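Local coordinates for G-protein alpha subunit Galpha7 (PDB 6NE6) that probably binds and hydrolyses GTP as the alpha subunit of a heterotrimeric G protein, passing signals on from cell-surface receptors, at residues Lys96-Asp99 with Ser100-Gln104; Glu108-Glu112 with Pro113-Gln117. All coordinates share one frame; numbering follows the deposited sequence.

Interactions 1 and 2 come in series along the chain, at the two ends of helix 100-109. Residues 96-104 form the turn that starts this helix; residues 108-117 leave it and start helix 113-120. Their centres lie 18 Å apart, on the same side of the chain's centre and about 26 and 25 Å from it. Both are N-caps closed by an acidic side chain, D99 in the first and E112 in the second, and both lean on helix 74-89, through L102 and L109. The stretch falls between the P-loop-like segment after strand 10-16 and strand 163-170, consistent with the all-helical domain that G-protein alpha subunits insert into their Ras-like fold.

Interaction 1 of 2, residues Lys96-Asp99 with Ser100-Gln104; sequences KVWD and SNLAQ. With EDO (1,2-ethanediol), chain F.
The indole of W98 has the backbone N of A103 over one face, and A103 CB lies 3.5 Å from W98 CZ2; L102 CD2 reaches W98 CE3 obliquely. Y50 also stacks on the indole. This is the N-cap of helix 100-109, with D99 as the capping residue. D99 OD1 accepts from L102 N at 2.9 Å (N-H...O 157°), met nearly along the C-O axis. The carboxylate gets there because CG sits between the backbone N and the carbonyl carbon (chi1 60°), which turns it forward to the first turn. The carbonyl of the same residue begins the helical ladder: A103 N donates to D99 O at 3.0 Å, almost straight at 170°. One residue thus satisfies two N-H groups of the first turn, and the negative carboxylate probably also suits the positive end of the helix dipole. L102 CD2 also meets V97 CG1, at 4.1 Å, while L86 of helix 74-89 touches both residues. Upstream, V97 N and W98 N each donate to one hydroxyl of a 1,2-ethanediol probably left from crystallisation. On the polar side, a water donates to D99 OD2 at 2.8 Å and accepts from N101 ND2.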
loop_
_atom_site.group_PDB
_atom_site.type_symbol
_atom_site.label_atom_id
_atom_site.label_comp_id
_atom_site.label_asym_id
_atom_site.label_seq_id
_atom_site.Cartn_x
_atom_site.Cartn_y
_atom_site.Cartn_z
ATOM N N LYS A 96 12.195 -23.488 6.490
ATOM C CA LYS A 96 12.355 -22.199 7.152
ATOM C C LYS A 96 13.763 -21.701 6.859
ATOM O O LYS A 96 14.746 -22.302 7.303
ATOM C CB LYS A 96 12.111 -22.319 8.653
ATOM N N VAL A 97 13.858 -20.616 6.097
ATOM C CA VAL A 97 15.149 -20.042 5.737
ATOM C C VAL A 97 15.639 -19.041 6.786
ATOM O O VAL A 97 16.849 -18.907 7.006
ATOM C CB VAL A 97 15.034 -19.385 4.350
ATOM C CG1 VAL A 97 16.330 -18.697 3.960
ATOM C CG2 VAL A 97 14.631 -20.424 3.304
ATOM N N TRP A 98 14.721 -18.346 7.444
ATOM C CA TRP A 98 15.099 -17.327 8.411
ATOM C C TRP A 98 15.610 -17.962 9.695
ATOM O O TRP A 98 14.954 -18.832 10.277
ATOM C CB TRP A 98 13.898 -16.441 8.722
ATOM C CG TRP A 98 14.209 -15.272 9.582
ATOM C CD1 TRP A 98 14.265 -15.234 10.953
ATOM C CD2 TRP A 98 14.497 -13.953 9.129
ATOM N NE1 TRP A 98 14.584 -13.958 11.375
ATOM C CE2 TRP A 98 14.716 -13.154 10.271
ATOM C CE3 TRP A 98 14.577 -13.362 7.864
ATOM C CZ2 TRP A 98 15.013 -11.799 10.181
ATOM C CZ3 TRP A 98 14.879 -12.016 7.778
ATOM C CH2 TRP A 98 15.092 -11.248 8.931
ATOM N N ASP A 99 16.788 -17.526 10.135
ATOM C CA ASP A 99 17.258 -17.813 11.480
ATOM C C ASP A 99 18.024 -16.599 11.986
ATOM O O ASP A 99 18.113 -15.567 11.309
ATOM C CB ASP A 99 18.093 -19.108 11.539
ATOM C CG ASP A 99 19.336 -19.083 10.654
ATOM O OD1 ASP A 99 19.751 -18.017 10.151
ATOM O OD2 ASP A 99 19.924 -20.172 10.468
ATOM N N SER A 100 18.571 -16.724 13.199
ATOM C CA SER A 100 19.287 -15.605 13.801
ATOM C C SER A 100 20.506 -15.214 12.971
ATOM O O SER A 100 20.832 -14.029 12.859
ATOM C CB SER A 100 19.695 -15.956 15.230
ATOM O OG SER A 100 20.318 -14.860 15.871
ATOM N N ASN A 101 21.188 -16.198 12.378
ATOM C CA ASN A 101 22.331 -15.906 11.512
ATOM C C ASN A 101 21.927 -15.008 10.349
ATOM O O ASN A 101 22.639 -14.055 10.004
ATOM C CB ASN A 101 22.933 -17.203 10.972
ATOM C CG ASN A 101 23.615 -18.019 12.043
ATOM O OD1 ASN A 101 24.298 -17.476 12.908
ATOM N ND2 ASN A 101 23.429 -19.333 11.996
ATOM N N LEU A 102 20.813 -15.333 9.695
ATOM C CA LEU A 102 20.374 -14.547 8.547
ATOM C C LEU A 102 19.970 -13.143 8.967
ATOM O O LEU A 102 20.292 -12.166 8.279
ATOM C CB LEU A 102 19.212 -15.247 7.847
ATOM C CG LEU A 102 18.674 -14.545 6.603
ATOM C CD1 LEU A 102 19.775 -14.424 5.583
ATOM C CD2 LEU A 102 17.505 -15.326 6.014
ATOM N N ALA A 103 19.237 -13.029 10.077
ATOM C CA ALA A 103 18.863 -11.713 10.579
ATOM C C ALA A 103 20.097 -10.862 10.824
ATOM O O ALA A 103 20.136 -9.683 10.449
ATOM C CB ALA A 103 18.055 -11.860 11.868
ATOM N N GLN A 104 21.126 -11.455 11.431
ATOM C CA GLN A 104 22.355 -10.709 11.683
ATOM C C GLN A 104 23.038 -10.327 10.374
ATOM O O GLN A 104 23.564 -9.215 10.248
ATOM C CB GLN A 104 23.289 -11.526 12.575
ATOM C CG GLN A 104 22.746 -11.786 13.996
ATOM C CD GLN A 104 23.649 -12.696 14.815
ATOM O OE1 GLN A 104 24.717 -12.281 15.265
ATOM N NE2 GLN A 104 23.221 -13.950 15.014
HETATM C C1 EDO F . 11.054 -17.735 6.365
HETATM O O1 EDO F . 11.729 -18.576 7.308
HETATM C C2 EDO F . 10.480 -18.596 5.248
HETATM O O2 EDO F . 11.529 -19.364 4.649
HETATM O O HOH W 1 22.443 -20.744 9.458
#

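Interaction 2 of 2, residues Glu108-Glu112 with Pro113-Gln117; sequences ELWKE and PAILQ
E112 runs its side chain forward beside the P113 ring (E112 CD lies 3.4 Å from P113 CD) to cap helix 113-120, an acidic N-cap reached through the type I turn L109-E112. CG stands anti to the backbone N and the chain bends at chi2 (64°), bringing E112 OE2 to A114 N at 3.2 Å. That N-H points well at the oxygen (166°), on its anti side, tilted out of the carboxylate plane. The other oxygen, OE1, accepts from S72 OG and N76 ND2, so the buried carboxylate is gripped at both oxygens, probably fixing its rotation. The first backbone bond of the helix follows: L116 N donates to E112 O at 3.0 Å.

The buried packing lies on the inner side, where I115 points at the turn. I115 CG1 lies 3.8 Å from E112 CG, and I115 CB packs on the L109 carbonyl; L60 and T64 of helix 39-66 also touch I115. On the solvent side, exposed L116 still packs closely: its CD2 lies 3.4 Å from W110 O and over one face of the W110 indole in a CH-pi contact, 4.0 Å from the six-membered ring centroid and 18° off the normal. W110 NE1 is hydrogen-bonded to D136 OD1. The loose part is exposed K111, whose CB points away from 113-117; K111 NZ forms a salt bridge to E108 OE1 at 2.9 Å, from above the carboxylate plane.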
loop_
_atom_site.group_PDB
_atom_site.type_symbol
_atom_site.label_atom_id
_atom_site.label_comp_id
_atom_site.label_asym_id
_atom_site.label_seq_id
_atom_site.Cartn_x
_atom_site.Cartn_y
_atom_site.Cartn_z
ATOM N N GLU A 108 23.744 -6.531 9.126
ATOM C CA GLU A 108 25.082 -6.073 8.781
ATOM C C GLU A 108 25.105 -5.475 7.376
ATOM O O GLU A 108 25.717 -4.419 7.151
ATOM C CB GLU A 108 26.082 -7.226 8.931
ATOM C CG GLU A 108 27.540 -6.815 8.929
ATOM C CD GLU A 108 27.933 -5.885 10.082
ATOM O OE1 GLU A 108 27.416 -6.030 11.224
ATOM O OE2 GLU A 108 28.768 -4.996 9.842
ATOM N N LEU A 109 24.434 -6.119 6.414
ATOM C CA LEU A 109 24.394 -5.562 5.060
ATOM C C LEU A 109 23.646 -4.236 4.999
ATOM O O LEU A 109 23.915 -3.412 4.118
ATOM C CB LEU A 109 23.749 -6.551 4.089
ATOM C CG LEU A 109 24.644 -7.429 3.226
ATOM C CD1 LEU A 109 23.807 -8.017 2.093
ATOM C CD2 LEU A 109 25.838 -6.667 2.665
ATOM N N TRP A 110 22.684 -4.017 5.896
ATOM C CA TRP A 110 21.985 -2.736 5.910
ATOM C C TRP A 110 22.910 -1.572 6.272
ATOM O O TRP A 110 22.533 -0.413 6.057
ATOM C CB TRP A 110 20.802 -2.866 6.877
ATOM C CG TRP A 110 19.875 -1.683 7.080
ATOM C CD1 TRP A 110 19.468 -1.190 8.280
ATOM C CD2 TRP A 110 19.198 -0.900 6.076
ATOM N NE1 TRP A 110 18.601 -0.139 8.098
ATOM C CE2 TRP A 110 18.417 0.059 6.757
ATOM C CE3 TRP A 110 19.183 -0.911 4.676
ATOM C CZ2 TRP A 110 17.622 1.002 6.088
ATOM C CZ3 TRP A 110 18.397 0.034 4.008
ATOM C CH2 TRP A 110 17.630 0.974 4.722
ATOM N N LYS A 111 24.123 -1.855 6.778
ATOM C CA LYS A 111 25.144 -0.839 7.038
ATOM C C LYS A 111 26.094 -0.620 5.863
ATOM O O LYS A 111 26.900 0.319 5.908
ATOM C CB LYS A 111 25.978 -1.228 8.270
ATOM C CG LYS A 111 25.161 -1.548 9.517
ATOM C CD LYS A 111 26.089 -2.068 10.620
ATOM C CE LYS A 111 25.348 -2.959 11.621
ATOM N NZ LYS A 111 26.307 -3.703 12.520
ATOM N N GLU A 112 26.016 -1.448 4.822
ATOM C CA GLU A 112 26.987 -1.400 3.728
ATOM C C GLU A 112 26.756 -0.160 2.866
ATOM O O GLU A 112 25.634 0.072 2.407
ATOM C CB GLU A 112 26.873 -2.687 2.893
ATOM C CG GLU A 112 27.440 -2.615 1.493
ATOM C CD GLU A 112 28.938 -2.388 1.487
ATOM O OE1 GLU A 112 29.628 -2.916 2.386
ATOM O OE2 GLU A 112 29.429 -1.676 0.590
ATOM N N PRO A 113 27.783 0.659 2.632
ATOM C CA PRO A 113 27.554 1.909 1.883
ATOM C C PRO A 113 26.971 1.700 0.495
ATOM O O PRO A 113 26.116 2.491 0.072
ATOM C CB PRO A 113 28.950 2.552 1.833
ATOM C CG PRO A 113 29.915 1.497 2.299
ATOM C CD PRO A 113 29.134 0.590 3.203
ATOM N N ALA A 114 27.380 0.651 -0.226
ATOM C CA ALA A 114 26.789 0.414 -1.545
ATOM C C ALA A 114 25.291 0.173 -1.441
ATOM O O ALA A 114 24.513 0.681 -2.257
ATOM C CB ALA A 114 27.462 -0.771 -2.237
ATOM N N ILE A 115 24.873 -0.611 -0.443
ATOM C CA ILE A 115 23.454 -0.871 -0.209
ATOM C C ILE A 115 22.714 0.432 0.077
ATOM O O ILE A 115 21.622 0.677 -0.450
ATOM C CB ILE A 115 23.296 -1.875 0.950
ATOM C CG1 ILE A 115 23.828 -3.240 0.526
ATOM C CG2 ILE A 115 21.835 -1.960 1.421
ATOM C CD1 ILE A 115 22.969 -3.931 -0.573
ATOM N N LEU A 116 23.289 1.279 0.931
ATOM C CA LEU A 116 22.613 2.522 1.294
ATOM C C LEU A 116 22.564 3.501 0.122
ATOM O O LEU A 116 21.619 4.293 0.014
ATOM C CB LEU A 116 23.289 3.150 2.526
ATOM C CG LEU A 116 23.045 2.371 3.833
ATOM C CD1 LEU A 116 23.794 2.956 5.038
ATOM C CD2 LEU A 116 21.544 2.252 4.137
ATOM N N GLN A 117 23.558 3.460 -0.765
ATOM C CA GLN A 117 23.495 4.276 -1.979
ATOM C C GLN A 117 22.355 3.810 -2.875
ATOM O O GLN A 117 21.643 4.626 -3.480
ATOM C CB GLN A 117 24.830 4.203 -2.727
ATOM C CG GLN A 117 25.986 5.015 -2.095
ATOM C CD GLN A 117 25.839 6.522 -2.294
ATOM O OE1 GLN A 117 25.133 6.981 -3.204
ATOM N NE2 GLN A 117 26.497 7.297 -1.442
#